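Local coordinates for protein probable porin (Pseudomonas aeruginosa, PDB 2Y0H) that probably serves as an outer-membrane porin of the OprD family, a closed antiparallel beta barrel through which small solutes would pass, at residues 162-167 with 198-203; 129-134 with 150-155; 219-224 with 254-259. All blocks are in the same frame, centred on the assembly; numbering follows the deposited sequence.

Contact 1. Residues 162-167 with 198-203; sequences DDMYIM and GQLKDI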
ATOM      1  N   ASP A 162     -17.324  -5.312  11.339  1.00 68.55           N
ATOM      2  CA  ASP A 162     -16.762  -4.834  10.082  1.00 62.33           C
ATOM      3  C   ASP A 162     -17.537  -3.634   9.515  1.00 58.07           C
ATOM      4  O   ASP A 162     -18.125  -2.842  10.260  1.00 57.27           O
ATOM      5  CB  ASP A 162     -16.680  -5.971   9.052  1.00 62.09           C
ATOM      6  CG  ASP A 162     -15.649  -7.038   9.423  1.00 66.03           C
ATOM      7  OD1 ASP A 162     -15.087  -6.978  10.541  1.00 69.51           O
ATOM      8  OD2 ASP A 162     -15.395  -7.939   8.586  1.00 62.66           O
ATOM      9  N   ASP A 163     -17.538  -3.524   8.193  1.00 45.83           N
ATOM     10  CA  ASP A 163     -17.987  -2.325   7.480  1.00 41.19           C
ATOM     11  C   ASP A 163     -16.896  -1.278   7.443  1.00 35.07           C
ATOM     12  O   ASP A 163     -16.053  -1.199   8.339  1.00 31.05           O
ATOM     13  CB  ASP A 163     -19.270  -1.735   8.059  1.00 43.22           C
ATOM     14  CG  ASP A 163     -20.447  -2.650   7.886  1.00 43.46           C
ATOM     15  OD1 ASP A 163     -20.330  -3.608   7.093  1.00 45.11           O
ATOM     16  OD2 ASP A 163     -21.475  -2.422   8.550  1.00 50.24           O
ATOM     17  N   MET A 164     -16.941  -0.466   6.395  1.00 34.81           N
ATOM     18  CA  MET A 164     -15.855   0.436   6.051  1.00 30.33           C
ATOM     19  C   MET A 164     -16.171   1.903   6.333  1.00 28.23           C
ATOM     20  O   MET A 164     -17.327   2.335   6.300  1.00 27.02           O
ATOM     21  CB  MET A 164     -15.477   0.234   4.583  1.00 28.25           C
ATOM     22  CG  MET A 164     -14.880  -1.131   4.326  1.00 28.64           C
ATOM     23  SD  MET A 164     -14.926  -1.599   2.594  1.00 29.35           S
ATOM     24  CE  MET A 164     -16.702  -1.745   2.312  1.00 26.39           C
ATOM     25  N   TYR A 165     -15.129   2.668   6.613  1.00 24.15           N
ATOM     26  CA  TYR A 165     -15.299   4.079   6.920  1.00 24.70           C
ATOM     27  C   TYR A 165     -13.979   4.777   6.622  1.00 23.91           C
ATOM     28  O   TYR A 165     -12.969   4.114   6.396  1.00 26.68           O
ATOM     29  CB  TYR A 165     -15.756   4.275   8.378  1.00 24.58           C
ATOM     30  CG  TYR A 165     -14.850   3.634   9.426  1.00 30.13           C
ATOM     31  CD1 TYR A 165     -14.977   2.287   9.762  1.00 29.00           C
ATOM     32  CD2 TYR A 165     -13.862   4.377  10.062  1.00 28.43           C
ATOM     33  CE1 TYR A 165     -14.157   1.705  10.716  1.00 27.12           C
ATOM     34  CE2 TYR A 165     -13.037   3.809  11.009  1.00 31.69           C
ATOM     35  CZ  TYR A 165     -13.186   2.475  11.332  1.00 34.33           C
ATOM     36  OH  TYR A 165     -12.356   1.916  12.270  1.00 34.35           O
ATOM     37  N   ILE A 166     -13.989   6.104   6.575  1.00 27.06           N
ATOM     38  CA  ILE A 166     -12.754   6.858   6.392  1.00 24.17           C
ATOM     39  C   ILE A 166     -11.892   6.673   7.627  1.00 28.26           C
ATOM     40  O   ILE A 166     -12.382   6.816   8.750  1.00 28.48           O
ATOM     41  CB  ILE A 166     -13.017   8.366   6.185  1.00 25.44           C
ATOM     42  CG1 ILE A 166     -13.751   8.618   4.852  1.00 24.61           C
ATOM     43  CG2 ILE A 166     -11.694   9.158   6.298  1.00 26.21           C
ATOM     44  CD1 ILE A 166     -14.406  10.001   4.740  1.00 19.86           C
ATOM     45  N   MET A 167     -10.616   6.351   7.413  1.00 26.66           N
ATOM     46  CA  MET A 167      -9.653   6.193   8.504  1.00 30.68           C
ATOM     47  C   MET A 167      -9.619   7.444   9.379  1.00 33.98           C
ATOM     48  O   MET A 167      -9.355   8.542   8.881  1.00 29.75           O
ATOM     49  CB  MET A 167      -8.255   5.953   7.934  1.00 31.58           C
ATOM     50  CG  MET A 167      -7.166   5.694   8.982  1.00 36.70           C
ATOM     51  SD  MET A 167      -7.231   4.034   9.699  1.00 49.54           S
ATOM     52  CE  MET A 167      -8.534   4.211  10.925  1.00 48.94           C
ATOM     53  N   GLY A 198     -13.287   5.911  -6.684  1.00 23.07           N
ATOM     54  CA  GLY A 198     -13.632   5.142  -5.498  1.00 23.00           C
ATOM     55  C   GLY A 198     -14.854   5.748  -4.822  1.00 26.19           C
ATOM     56  O   GLY A 198     -14.938   6.961  -4.651  1.00 28.15           O
ATOM     57  N   GLN A 199     -15.815   4.916  -4.451  1.00 25.66           N
ATOM     58  CA  GLN A 199     -17.006   5.420  -3.776  1.00 27.92           C
ATOM     59  C   GLN A 199     -17.377   4.557  -2.593  1.00 23.11           C
ATOM     60  O   GLN A 199     -17.833   3.435  -2.771  1.00 23.67           O
ATOM     61  CB  GLN A 199     -18.198   5.454  -4.730  1.00 26.69           C
ATOM     62  CG  GLN A 199     -19.522   5.780  -4.038  1.00 26.14           C
ATOM     63  CD  GLN A 199     -20.723   5.472  -4.930  1.00 34.22           C
ATOM     64  OE1 GLN A 199     -20.815   4.386  -5.501  1.00 30.68           O
ATOM     65  NE2 GLN A 199     -21.630   6.443  -5.074  1.00 31.39           N
ATOM     66  N   LEU A 200     -17.192   5.078  -1.387  1.00 25.56           N
ATOM     67  CA  LEU A 200     -17.678   4.393  -0.199  1.00 23.30           C
ATOM     68  C   LEU A 200     -19.095   4.901  -0.043  1.00 23.09           C
ATOM     69  O   LEU A 200     -19.298   6.037   0.389  1.00 24.00           O
ATOM     70  CB  LEU A 200     -16.863   4.771   1.036  1.00 23.47           C
ATOM     71  CG  LEU A 200     -16.581   3.670   2.062  1.00 26.78           C
ATOM     72  CD1 LEU A 200     -16.269   4.234   3.455  1.00 26.72           C
ATOM     73  CD2 LEU A 200     -17.670   2.637   2.107  1.00 25.58           C
ATOM     74  N   LYS A 201     -20.063   4.068  -0.416  1.00 27.88           N
ATOM     75  CA  LYS A 201     -21.461   4.489  -0.527  1.00 25.28           C
ATOM     76  C   LYS A 201     -21.966   5.237   0.706  1.00 25.92           C
ATOM     77  O   LYS A 201     -21.829   4.765   1.830  1.00 27.54           O
ATOM     78  CB  LYS A 201     -22.372   3.298  -0.808  1.00 28.04           C
ATOM     79  CG  LYS A 201     -23.760   3.724  -1.314  1.00 36.05           C
ATOM     80  CD  LYS A 201     -24.722   2.552  -1.413  1.00 44.85           C
ATOM     81  CE  LYS A 201     -26.048   2.976  -2.081  1.00 50.59           C
ATOM     82  NZ  LYS A 201     -26.678   4.154  -1.409  1.00 49.19           N
ATOM     83  N   ASP A 202     -22.539   6.407   0.471  1.00 26.32           N
ATOM     84  CA  ASP A 202     -23.018   7.294   1.536  1.00 28.91           C
ATOM     85  C   ASP A 202     -21.971   7.953   2.432  1.00 26.41           C
ATOM     86  O   ASP A 202     -22.324   8.635   3.388  1.00 27.80           O
ATOM     87  CB  ASP A 202     -24.076   6.601   2.390  1.00 26.54           C
ATOM     88  CG  ASP A 202     -25.392   6.507   1.682  1.00 35.20           C
ATOM     89  OD1 ASP A 202     -25.692   7.449   0.904  1.00 31.27           O
ATOM     90  OD2 ASP A 202     -26.102   5.495   1.886  1.00 34.53           O
ATOM     91  N   ILE A 203     -20.696   7.779   2.121  1.00 27.70           N
ATOM     92  CA  ILE A 203     -19.651   8.412   2.925  1.00 27.72           C
ATOM     93  C   ILE A 203     -18.758   9.341   2.097  1.00 24.90           C
ATOM     94  O   ILE A 203     -18.731  10.549   2.336  1.00 27.26           O
ATOM     95  CB  ILE A 203     -18.820   7.366   3.704  1.00 25.45           C
ATOM     96  CG1 ILE A 203     -19.720   6.672   4.716  1.00 24.04           C
ATOM     97  CG2 ILE A 203     -17.605   8.025   4.395  1.00 22.01           C
ATOM     98  CD1 ILE A 203     -19.061   5.541   5.489  1.00 23.01           C
TER
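L200 and I203 push their methyl groups at the backbone around M164 and Y165, and that approach of branches to main chain carries much of the contact. L200 sends its two branches to different targets: CD1 lies 3.6 Å from Y165 CA and also reaches the M164 carbonyl, while CD2 comes to 4.1 Å from M164 CB. Its CG sits well short of anti to the backbone N (chi1 -143°). I203 arrives beside it, CD1 at 3.7 Å from M164 O. Its other branch, CG2, meets I166 CD1 at 3.8 Å, and the two isoleucines slide past each other in opposite directions. Y165 takes part through its backbone, for its CB points away; its N is bonded to N278 OD1.

A tight turn, with I203 N bonded to L200 O at 2.8 Å, puts both aliphatic residues on one surface. The turn follows the end of strand 191-200 and leads into strand 204-216 of the barrel wall, and 162-167 is part of the long loop between strands 143-154 and 178-186. F178 packs against both M164 and L200. S175 links the two sides, bonding M164 through the backbone and K201 O through its OG. No hydrogen bond spans the two segments themselves, so this contact is held by aliphatic branches packing on side chains and backbone, with no directional bond between them.

Contact 2. Residues 129-134 with 150-155; sequences TFDGAL and LWKSRT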
ATOM      1  N   THR A 129      -6.939  -7.643   4.246  1.00 25.40           N
ATOM      2  CA  THR A 129      -7.725  -8.226   3.161  1.00 26.63           C
ATOM      3  C   THR A 129      -9.087  -7.565   3.067  1.00 27.61           C
ATOM      4  O   THR A 129      -9.546  -6.921   4.011  1.00 29.12           O
ATOM      5  CB  THR A 129      -7.947  -9.742   3.351  1.00 28.23           C
ATOM      6  OG1 THR A 129      -8.706  -9.965   4.541  1.00 25.60           O
ATOM      7  CG2 THR A 129      -6.612 -10.487   3.454  1.00 29.51           C
ATOM      8  N   PHE A 130      -9.731  -7.729   1.918  1.00 28.91           N
ATOM      9  CA  PHE A 130     -11.088  -7.239   1.711  1.00 29.69           C
ATOM     10  C   PHE A 130     -11.922  -8.412   1.186  1.00 30.48           C
ATOM     11  O   PHE A 130     -11.379  -9.333   0.573  1.00 29.08           O
ATOM     12  CB  PHE A 130     -11.104  -6.099   0.678  1.00 28.25           C
ATOM     13  CG  PHE A 130     -10.500  -4.803   1.166  1.00 27.83           C
ATOM     14  CD1 PHE A 130      -9.122  -4.602   1.139  1.00 26.02           C
ATOM     15  CD2 PHE A 130     -11.314  -3.778   1.636  1.00 28.52           C
ATOM     16  CE1 PHE A 130      -8.574  -3.426   1.597  1.00 26.44           C
ATOM     17  CE2 PHE A 130     -10.765  -2.589   2.084  1.00 33.83           C
ATOM     18  CZ  PHE A 130      -9.391  -2.412   2.065  1.00 29.18           C
ATOM     19  N   ASP A 131     -13.230  -8.393   1.431  1.00 28.87           N
ATOM     20  CA  ASP A 131     -14.129  -9.268   0.681  1.00 28.10           C
ATOM     21  C   ASP A 131     -14.822  -8.414  -0.362  1.00 29.35           C
ATOM     22  O   ASP A 131     -15.299  -7.318  -0.056  1.00 27.38           O
ATOM     23  CB  ASP A 131     -15.177  -9.929   1.573  1.00 30.45           C
ATOM     24  CG  ASP A 131     -14.567 -10.867   2.596  1.00 36.55           C
ATOM     25  OD1 ASP A 131     -13.443 -11.356   2.364  1.00 32.06           O
ATOM     26  OD2 ASP A 131     -15.217 -11.113   3.630  1.00 41.07           O
ATOM     27  N   GLY A 132     -14.867  -8.914  -1.592  1.00 26.84           N
ATOM     28  CA  GLY A 132     -15.544  -8.215  -2.661  1.00 28.07           C
ATOM     29  C   GLY A 132     -15.571  -8.972  -3.969  1.00 27.04           C
ATOM     30  O   GLY A 132     -15.312 -10.178  -4.042  1.00 26.78           O
ATOM     31  N   ALA A 133     -15.913  -8.247  -5.017  1.00 29.37           N
ATOM     32  CA  ALA A 133     -15.893  -8.793  -6.359  1.00 29.61           C
ATOM     33  C   ALA A 133     -15.101  -7.822  -7.234  1.00 28.33           C
ATOM     34  O   ALA A 133     -15.354  -6.615  -7.214  1.00 27.81           O
ATOM     35  CB  ALA A 133     -17.305  -8.977  -6.873  1.00 27.82           C
ATOM     36  N   LEU A 134     -14.129  -8.353  -7.970  1.00 26.95           N
ATOM     37  CA  LEU A 134     -13.214  -7.546  -8.775  1.00 28.93           C
ATOM     38  C   LEU A 134     -13.116  -8.083 -10.206  1.00 30.99           C
ATOM     39  O   LEU A 134     -12.740  -9.240 -10.429  1.00 25.26           O
ATOM     40  CB  LEU A 134     -11.813  -7.546  -8.137  1.00 29.28           C
ATOM     41  CG  LEU A 134     -10.745  -6.588  -8.680  1.00 30.63           C
ATOM     42  CD1 LEU A 134     -11.238  -5.159  -8.662  1.00 28.03           C
ATOM     43  CD2 LEU A 134      -9.449  -6.718  -7.863  1.00 32.51           C
ATOM     44  N   LEU A 150     -16.105  -3.719  -2.965  1.00 26.85           N
ATOM     45  CA  LEU A 150     -15.648  -4.330  -1.713  1.00 30.00           C
ATOM     46  C   LEU A 150     -16.739  -4.178  -0.656  1.00 29.53           C
ATOM     47  O   LEU A 150     -17.381  -3.112  -0.568  1.00 23.00           O
ATOM     48  CB  LEU A 150     -14.350  -3.664  -1.238  1.00 26.30           C
ATOM     49  CG  LEU A 150     -13.260  -3.471  -2.294  1.00 22.39           C
ATOM     50  CD1 LEU A 150     -12.062  -2.807  -1.651  1.00 22.34           C
ATOM     51  CD2 LEU A 150     -12.862  -4.813  -2.932  1.00 24.03           C
ATOM     52  N   TRP A 151     -16.944  -5.232   0.139  1.00 29.84           N
ATOM     53  CA  TRP A 151     -18.028  -5.257   1.117  1.00 29.04           C
ATOM     54  C   TRP A 151     -17.492  -5.208   2.540  1.00 35.13           C
ATOM     55  O   TRP A 151     -18.159  -4.700   3.441  1.00 37.52           O
ATOM     56  CB  TRP A 151     -18.916  -6.493   0.942  1.00 32.78           C
ATOM     57  CG  TRP A 151     -19.172  -6.843  -0.485  1.00 31.42           C
ATOM     58  CD1 TRP A 151     -19.701  -6.029  -1.446  1.00 32.42           C
ATOM     59  CD2 TRP A 151     -18.918  -8.103  -1.120  1.00 30.02           C
ATOM     60  NE1 TRP A 151     -19.779  -6.702  -2.644  1.00 32.75           N
ATOM     61  CE2 TRP A 151     -19.301  -7.975  -2.471  1.00 30.57           C
ATOM     62  CE3 TRP A 151     -18.393  -9.322  -0.680  1.00 30.62           C
ATOM     63  CZ2 TRP A 151     -19.173  -9.015  -3.387  1.00 29.46           C
ATOM     64  CZ3 TRP A 151     -18.277 -10.359  -1.592  1.00 30.81           C
ATOM     65  CH2 TRP A 151     -18.669 -10.199  -2.927  1.00 31.78           C
ATOM     66  N   LYS A 152     -16.291  -5.736   2.751  1.00 36.21           N
ATOM     67  CA  LYS A 152     -15.678  -5.659   4.079  1.00 35.85           C
ATOM     68  C   LYS A 152     -14.166  -5.631   4.094  1.00 32.33           C
ATOM     69  O   LYS A 152     -13.506  -6.164   3.207  1.00 33.95           O
ATOM     70  CB  LYS A 152     -16.179  -6.759   5.021  1.00 38.40           C
ATOM     71  CG  LYS A 152     -16.447  -8.100   4.387  1.00 41.45           C
ATOM     72  CD  LYS A 152     -16.640  -9.166   5.466  1.00 52.11           C
ATOM     73  CE  LYS A 152     -17.679  -8.745   6.501  1.00 56.05           C
ATOM     74  NZ  LYS A 152     -19.048  -8.648   5.921  1.00 60.17           N
ATOM     75  N   SER A 153     -13.647  -5.011   5.145  1.00 31.31           N
ATOM     76  CA  SER A 153     -12.228  -4.873   5.383  1.00 35.27           C
ATOM     77  C   SER A 153     -11.870  -5.702   6.615  1.00 34.32           C
ATOM     78  O   SER A 153     -12.581  -5.647   7.614  1.00 36.38           O
ATOM     79  CB  SER A 153     -11.897  -3.394   5.628  1.00 29.43           C
ATOM     80  OG  SER A 153     -10.540  -3.217   6.024  1.00 40.03           O
ATOM     81  N   ARG A 154     -10.776  -6.463   6.535  1.00 34.42           N
ATOM     82  CA  ARG A 154     -10.287  -7.282   7.658  1.00 36.83           C
ATOM     83  C   ARG A 154      -8.843  -6.990   8.026  1.00 35.04           C
ATOM     84  O   ARG A 154      -7.957  -7.098   7.170  1.00 33.28           O
ATOM     85  CB  ARG A 154     -10.354  -8.768   7.320  1.00 32.07           C
ATOM     86  CG  ARG A 154     -11.730  -9.354   7.427  1.00 42.89           C
ATOM     87  CD  ARG A 154     -11.698 -10.873   7.466  1.00 43.28           C
ATOM     88  NE  ARG A 154     -13.025 -11.375   7.827  1.00 49.01           N
ATOM     89  CZ  ARG A 154     -14.005 -11.526   6.946  1.00 47.03           C
ATOM     90  NH1 ARG A 154     -13.777 -11.236   5.671  1.00 38.37           N
ATOM     91  NH2 ARG A 154     -15.197 -11.975   7.328  1.00 48.68           N
ATOM     92  N   THR A 155      -8.604  -6.658   9.293  1.00 35.92           N
ATOM     93  CA  THR A 155      -7.237  -6.601   9.833  1.00 41.08           C
ATOM     94  C   THR A 155      -7.142  -7.304  11.187  1.00 44.86           C
ATOM     95  O   THR A 155      -8.165  -7.557  11.830  1.00 45.02           O
ATOM     96  CB  THR A 155      -6.740  -5.155  10.011  1.00 38.21           C
ATOM     97  OG1 THR A 155      -7.542  -4.503  10.998  1.00 50.28           O
ATOM     98  CG2 THR A 155      -6.848  -4.396   8.714  1.00 38.69           C
TER
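L150 opens the contact by laying its CD1 methyl over one face of the F130 ring, 4.0 Å from the centroid and closest at F130 CD2, 3.5 Å. The next residue, W151, gives its N-H to D131 O in a bond of 2.7 Å that is practically straight (179°). K152 N turns to the same oxygen, but weakly, at 3.4 Å. With W151 and K152 both facing D131, this is a classic beta bulge in the hairpin of strands 129-137 and 143-154. The indole of W151 settles on the backbone of the opposite strand: G132 CA sits 3.4 Å from the centroid of the six-membered ring, almost straight above it, a CH-pi contact, and CZ2 touches the methyl of A133. Q149 takes the indole N-H, and a bound C8E detergent molecule also touches the tryptophan.

K152 accepts D131 N through its carbonyl and runs CG and CD past the aspartate carboxylate. S153 places CB 3.8 Å from F130 CE2, while its OG turns to Q128. R154 closes the pairing with T129 by two backbone bonds, and its CB meets T129 OG1. An extended chain carries the guanidinium across to D131, the residue facing the bulge, where NH1 lies 2.5 Å from OD2, short enough that the exact length is doubtful. OD2 is met from above the carboxylate plane (36° out of it), and the two planes stand 47° apart. With K152 NZ also 5.1 Å from D131 OD2, these positive surroundings would probably favour an ionised D131.

Contact 3. Residues 219-224 with 254-259; sequences EGLSLR and LRAGAH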
ATOM      1  N   GLU A 219      22.715   5.150 -21.117  1.00 46.74           N
ATOM      2  CA  GLU A 219      22.845   3.830 -20.517  1.00 48.25           C
ATOM      3  C   GLU A 219      22.851   3.882 -18.995  1.00 44.93           C
ATOM      4  O   GLU A 219      23.685   4.548 -18.385  1.00 40.55           O
ATOM      5  CB  GLU A 219      24.086   3.102 -21.040  1.00 53.04           C
ATOM      6  CG  GLU A 219      23.891   2.451 -22.408  1.00 60.80           C
ATOM      7  CD  GLU A 219      22.855   1.330 -22.399  1.00 70.55           C
ATOM      8  OE1 GLU A 219      21.703   1.568 -21.965  1.00 64.76           O
ATOM      9  OE2 GLU A 219      23.189   0.207 -22.839  1.00 77.96           O
ATOM     10  N   GLY A 220      21.904   3.171 -18.389  1.00 47.39           N
ATOM     11  CA  GLY A 220      21.792   3.143 -16.944  1.00 44.21           C
ATOM     12  C   GLY A 220      21.146   4.385 -16.349  1.00 35.49           C
ATOM     13  O   GLY A 220      21.109   4.527 -15.134  1.00 34.10           O
ATOM     14  N   LEU A 221      20.631   5.274 -17.195  1.00 36.10           N
ATOM     15  CA  LEU A 221      20.053   6.529 -16.714  1.00 37.19           C
ATOM     16  C   LEU A 221      18.606   6.671 -17.131  1.00 36.91           C
ATOM     17  O   LEU A 221      18.269   6.421 -18.280  1.00 38.88           O
ATOM     18  CB  LEU A 221      20.831   7.723 -17.260  1.00 36.28           C
ATOM     19  CG  LEU A 221      22.260   7.897 -16.762  1.00 37.80           C
ATOM     20  CD1 LEU A 221      23.047   8.810 -17.697  1.00 37.19           C
ATOM     21  CD2 LEU A 221      22.236   8.438 -15.348  1.00 38.10           C
ATOM     22  N   SER A 222      17.750   7.096 -16.208  1.00 32.90           N
ATOM     23  CA  SER A 222      16.360   7.357 -16.560  1.00 34.43           C
ATOM     24  C   SER A 222      15.680   8.263 -15.548  1.00 32.14           C
ATOM     25  O   SER A 222      15.971   8.213 -14.357  1.00 33.89           O
ATOM     26  CB  SER A 222      15.574   6.049 -16.693  1.00 37.16           C
ATOM     27  OG  SER A 222      15.467   5.393 -15.440  1.00 40.83           O
ATOM     28  N   LEU A 223      14.775   9.098 -16.031  1.00 30.01           N
ATOM     29  CA  LEU A 223      14.013   9.956 -15.149  1.00 34.99           C
ATOM     30  C   LEU A 223      12.572   9.459 -15.068  1.00 35.53           C
ATOM     31  O   LEU A 223      11.832   9.476 -16.050  1.00 33.73           O
ATOM     32  CB  LEU A 223      14.061  11.406 -15.620  1.00 28.99           C
ATOM     33  CG  LEU A 223      13.497  12.410 -14.612  1.00 33.34           C
ATOM     34  CD1 LEU A 223      14.319  12.428 -13.313  1.00 31.76           C
ATOM     35  CD2 LEU A 223      13.443  13.787 -15.233  1.00 33.25           C
ATOM     36  N   ARG A 224      12.185   9.000 -13.889  1.00 32.42           N
ATOM     37  CA  ARG A 224      10.812   8.586 -13.669  1.00 35.28           C
ATOM     38  C   ARG A 224      10.029   9.734 -13.026  1.00 32.26           C
ATOM     39  O   ARG A 224      10.367  10.179 -11.928  1.00 30.68           O
ATOM     40  CB  ARG A 224      10.781   7.334 -12.795  1.00 35.09           C
ATOM     41  CG  ARG A 224       9.392   6.763 -12.524  1.00 36.95           C
ATOM     42  CD  ARG A 224       9.520   5.657 -11.499  1.00 36.18           C
ATOM     43  NE  ARG A 224       8.250   5.078 -11.071  1.00 46.60           N
ATOM     44  CZ  ARG A 224       7.611   4.116 -11.730  1.00 43.53           C
ATOM     45  NH1 ARG A 224       8.109   3.647 -12.871  1.00 41.17           N
ATOM     46  NH2 ARG A 224       6.469   3.639 -11.260  1.00 39.06           N
ATOM     47  N   LEU A 254      15.515   9.871 -10.322  1.00 34.35           N
ATOM     48  CA  LEU A 254      16.604   9.733 -11.275  1.00 32.24           C
ATOM     49  C   LEU A 254      17.342   8.441 -10.974  1.00 33.83           C
ATOM     50  O   LEU A 254      17.958   8.292  -9.917  1.00 31.99           O
ATOM     51  CB  LEU A 254      17.542  10.924 -11.169  1.00 32.25           C
ATOM     52  CG  LEU A 254      18.750  10.970 -12.108  1.00 36.84           C
ATOM     53  CD1 LEU A 254      18.300  10.960 -13.553  1.00 35.59           C
ATOM     54  CD2 LEU A 254      19.599  12.203 -11.810  1.00 34.78           C
ATOM     55  N   ARG A 255      17.251   7.490 -11.896  1.00 34.11           N
ATOM     56  CA  ARG A 255      17.944   6.218 -11.752  1.00 34.39           C
ATOM     57  C   ARG A 255      19.279   6.325 -12.476  1.00 33.57           C
ATOM     58  O   ARG A 255      19.331   6.825 -13.606  1.00 34.45           O
ATOM     59  CB  ARG A 255      17.087   5.094 -12.343  1.00 33.54           C
ATOM     60  CG  ARG A 255      17.746   3.732 -12.357  1.00 43.56           C
ATOM     61  CD  ARG A 255      18.032   3.245 -10.951  1.00 45.14           C
ATOM     62  NE  ARG A 255      18.686   1.942 -10.961  1.00 48.34           N
ATOM     63  CZ  ARG A 255      19.119   1.319  -9.869  1.00 49.25           C
ATOM     64  NH1 ARG A 255      18.955   1.892  -8.685  1.00 45.01           N
ATOM     65  NH2 ARG A 255      19.705   0.125  -9.958  1.00 45.29           N
ATOM     66  N   ALA A 256      20.359   5.885 -11.827  1.00 30.73           N
ATOM     67  CA  ALA A 256      21.696   5.963 -12.435  1.00 34.97           C
ATOM     68  C   ALA A 256      22.550   4.768 -12.059  1.00 34.25           C
ATOM     69  O   ALA A 256      23.072   4.706 -10.955  1.00 34.69           O
ATOM     70  CB  ALA A 256      22.401   7.258 -12.030  1.00 32.58           C
ATOM     71  N   GLY A 257      22.702   3.828 -12.984  1.00 39.41           N
ATOM     72  CA  GLY A 257      23.370   2.574 -12.680  1.00 40.25           C
ATOM     73  C   GLY A 257      22.742   1.905 -11.470  1.00 41.84           C
ATOM     74  O   GLY A 257      21.561   1.557 -11.485  1.00 38.37           O
ATOM     75  N   ALA A 258      23.525   1.756 -10.406  1.00 41.66           N
ATOM     76  CA  ALA A 258      23.055   1.107  -9.182  1.00 37.33           C
ATOM     77  C   ALA A 258      22.486   2.101  -8.148  1.00 39.88           C
ATOM     78  O   ALA A 258      22.010   1.691  -7.087  1.00 36.78           O
ATOM     79  CB  ALA A 258      24.186   0.282  -8.566  1.00 34.26           C
ATOM     80  N   HIS A 259      22.552   3.396  -8.461  1.00 36.87           N
ATOM     81  CA  HIS A 259      22.030   4.459  -7.596  1.00 36.91           C
ATOM     82  C   HIS A 259      20.656   4.937  -8.052  1.00 34.66           C
ATOM     83  O   HIS A 259      20.343   4.860  -9.230  1.00 33.01           O
ATOM     84  CB  HIS A 259      22.955   5.672  -7.643  1.00 32.47           C
ATOM     85  CG  HIS A 259      24.390   5.355  -7.371  1.00 35.11           C
ATOM     86  ND1 HIS A 259      24.965   5.519  -6.129  1.00 29.12           N
ATOM     87  CD2 HIS A 259      25.372   4.904  -8.186  1.00 33.20           C
ATOM     88  CE1 HIS A 259      26.238   5.175  -6.190  1.00 35.33           C
ATOM     89  NE2 HIS A 259      26.509   4.797  -7.427  1.00 33.53           N
TER
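L254 meets S222 and L223 at once. Its CA approaches S222 O at 3.5 Å as a CA-H...O contact, its CD1 lies near the same oxygen, and its CB stands 4.2 Å from L223 CD1. As a non-hydrogen-bonded pair the two leucines rise from the same face of the sheet, each with CG anti to its backbone N (chi1 -179° for L254). L217 packs against both, and a C8E detergent molecule lies close to L223.

S222 works from the opposite face and through its backbone. Its O takes R255 N at 2.9 Å, and its N gives a bond back to R255 O, so S222 and R255 form the hydrogen-bonded pair between the flanking non-hydrogen-bonded pairs L221-A256 and L223-L254. S222 OG rests against R255 CB at 3.5 Å. These are strands 221-234 and 244-256 of the OprD-family barrel, antiparallel neighbours whose short segments 221-224 and 254-256 run at 163° to each other, joined here at what is probably the periplasmic rim. The second strand leaves through a type II' turn from A256 to H259, in which G257 takes the positive phi that glycine readily adopts.

R255 keeps only its first carbons beside S222. Its chi2 (63°) turns CD aside, and the guanidinium lies over its own turn, with G257 C above one face. Across from that turn, G257 N bonds to G220 O at 2.8 Å, an oxygen that A256 CA also approaches. Just beyond, on the face that carries the leucines, L221 brings CD2 to 3.5 Å from the methyl of A256.

Overall arrangement
Contacts 1 and 2 are neighbours, their centres 12 Å apart, at what is probably the extracellular end of the barrel. They touch directly: M164 CE reaches L150 O at 3.3 Å, so the loop of 162-167 leans back on the strand from which it emerges; a further touch of D162 on K152 is tentative, since D162 is poorly ordered. Contact 3 lies on the opposite side of the chain's centre, its centre about 40 Å from that of contact 1 and 38 Å from that of contact 2, with nearest atoms about 20 and 19 Å away. All three reach the same barrel sheet. Bound C8E detergent comes within about 4 Å of W151 in contact 2 and about 5 Å of L223 in contact 3.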